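Local atomic coordinates of N-alpha-acetyltransferase 35, NatC auxiliary subunit (Saccharomyces cerevisiae, PDB entry 6YGA), a protein that serves as the auxiliary subunit of the NatC N-terminal acetyltransferase, which acetylates the N-terminal methionine of the L-A virus Gag protein. Residues W438-F441 and M442-S445. Sequence-based numbering, arbitrary orientation.
Sequences WTYF and MKLS. With EDO (1,2-ethanediol), chain C.
Met-442, a selenomethionine, lays its CG over one face of the Trp-438 indole, 3.5 Å from the centroid of the six-membered ring and 13° off its normal, a CH-pi contact one helical turn along. CG lies anti to the carbonyl carbon, and the bend at chi2 (-68°) brings SE obliquely to the same ring and to that of Phe-441, making two Met-aromatic contacts. Trp-438 NE1 donates a bent hydrogen bond (141°) to O2 of a bound 1,2-ethanediol, 2.7 Å away. Ser-445 OG turns back and donates to Phe-441 O at 2.9 Å; Ser-445 N donates to the same oxygen from the opposite face of the carbonyl plane. Ser-445 OG also sits over one face of the Phe-441 ring, 3.5 Å from CE1 and offset toward the rim. Tyr-440 and Leu-444 run side by side, with CD2 of Leu-444 3.5 Å from Tyr-440 OH. The Lys-443 chain crosses Tyr-440 at a slant, and its NZ forms a salt bridge with Asp-421. Helices 386-402, 406-429 and 465-506 pack around these two mostly buried, i-to-i+4 bonded turns of helix 433-456, consistent with a TPR-like helical-repeat scaffold in this NatC subunit.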
loop_
_atom_site.group_PDB
_atom_site.type_symbol
_atom_site.label_atom_id
_atom_site.label_comp_id
_atom_site.label_asym_id
_atom_site.label_seq_id
_atom_site.Cartn_x
_atom_site.Cartn_y
_atom_site.Cartn_z
ATOM N N TRP B 438 20.178 2.075 -23.786
ATOM C CA TRP B 438 18.869 2.489 -23.287
ATOM C C TRP B 438 18.494 1.735 -22.017
ATOM O O TRP B 438 17.911 2.316 -21.093
ATOM C CB TRP B 438 17.800 2.283 -24.361
ATOM C CG TRP B 438 16.427 2.691 -23.915
ATOM C CD1 TRP B 438 15.857 3.925 -24.042
ATOM C CD2 TRP B 438 15.452 1.865 -23.264
ATOM N NE1 TRP B 438 14.588 3.918 -23.515
ATOM C CE2 TRP B 438 14.316 2.666 -23.030
ATOM C CE3 TRP B 438 15.430 0.528 -22.855
ATOM C CZ2 TRP B 438 13.170 2.172 -22.409
ATOM C CZ3 TRP B 438 14.292 0.042 -22.237
ATOM C CH2 TRP B 438 13.178 0.861 -22.021
ATOM N N THR B 439 18.805 0.437 -21.958
ATOM C CA THR B 439 18.562 -0.327 -20.738
ATOM C C THR B 439 19.344 0.252 -19.567
ATOM O O THR B 439 18.828 0.338 -18.447
ATOM C CB THR B 439 18.935 -1.796 -20.953
ATOM O OG1 THR B 439 18.285 -2.289 -22.130
ATOM C CG2 THR B 439 18.504 -2.636 -19.756
ATOM N N TYR B 440 20.591 0.663 -19.808
ATOM C CA TYR B 440 21.393 1.245 -18.737
ATOM C C TYR B 440 20.769 2.537 -18.229
ATOM O O TYR B 440 20.725 2.779 -17.016
ATOM C CB TYR B 440 22.822 1.485 -19.222
ATOM C CG TYR B 440 23.744 2.039 -18.162
ATOM C CD1 TYR B 440 24.053 1.300 -17.025
ATOM C CD2 TYR B 440 24.318 3.294 -18.306
ATOM C CE1 TYR B 440 24.902 1.801 -16.058
ATOM C CE2 TYR B 440 25.167 3.802 -17.348
ATOM C CZ TYR B 440 25.456 3.055 -16.226
ATOM O OH TYR B 440 26.303 3.565 -15.269
ATOM N N PHE B 441 20.264 3.371 -19.141
ATOM C CA PHE B 441 19.613 4.611 -18.729
ATOM C C PHE B 441 18.412 4.337 -17.832
ATOM O O PHE B 441 18.225 5.013 -16.814
ATOM C CB PHE B 441 19.179 5.417 -19.952
ATOM C CG PHE B 441 18.187 6.495 -19.631
ATOM C CD1 PHE B 441 18.601 7.684 -19.050
ATOM C CD2 PHE B 441 16.839 6.312 -19.894
ATOM C CE1 PHE B 441 17.688 8.673 -18.745
ATOM C CE2 PHE B 441 15.923 7.297 -19.589
ATOM C CZ PHE B 441 16.346 8.480 -19.015
HETATM N N MSE B 442 17.586 3.362 -18.198
HETATM C CA MSE B 442 16.405 3.030 -17.413
HETATM C C MSE B 442 16.769 2.425 -16.062
HETATM O O MSE B 442 16.156 2.752 -15.045
HETATM C CB MSE B 442 15.506 2.072 -18.189
HETATM C CG MSE B 442 14.919 2.684 -19.443
HETATM SE SE MSE B 442 13.630 4.087 -19.032
HETATM C CE MSE B 442 12.266 2.961 -18.217
ATOM N N LYS B 443 17.767 1.540 -16.048
ATOM C CA LYS B 443 18.184 0.929 -14.790
ATOM C C LYS B 443 18.735 1.974 -13.827
ATOM O O LYS B 443 18.344 2.024 -12.657
ATOM C CB LYS B 443 19.226 -0.157 -15.047
ATOM C CG LYS B 443 19.603 -0.940 -13.801
ATOM C CD LYS B 443 20.761 -1.874 -14.067
ATOM C CE LYS B 443 22.050 -1.101 -14.275
ATOM N NZ LYS B 443 23.181 -2.009 -14.603
ATOM N N LEU B 444 19.642 2.828 -14.311
ATOM C CA LEU B 444 20.288 3.799 -13.432
ATOM C C LEU B 444 19.304 4.874 -12.975
ATOM O O LEU B 444 19.363 5.328 -11.826
ATOM C CB LEU B 444 21.493 4.416 -14.140
ATOM C CG LEU B 444 22.422 5.271 -13.279
ATOM C CD1 LEU B 444 22.697 4.587 -11.948
ATOM C CD2 LEU B 444 23.723 5.543 -14.017
ATOM N N SER B 445 18.392 5.292 -13.861
ATOM C CA SER B 445 17.323 6.202 -13.457
ATOM C C SER B 445 16.417 5.557 -12.416
ATOM O O SER B 445 15.941 6.227 -11.493
ATOM C CB SER B 445 16.501 6.629 -14.672
ATOM O OG SER B 445 17.246 7.465 -15.536
HETATM C C1 EDO C . 12.182 7.492 -23.711
HETATM O O1 EDO C . 13.457 7.563 -24.358
HETATM C C2 EDO C . 12.348 6.944 -22.298
HETATM O O2 EDO C . 12.906 5.625 -22.350
#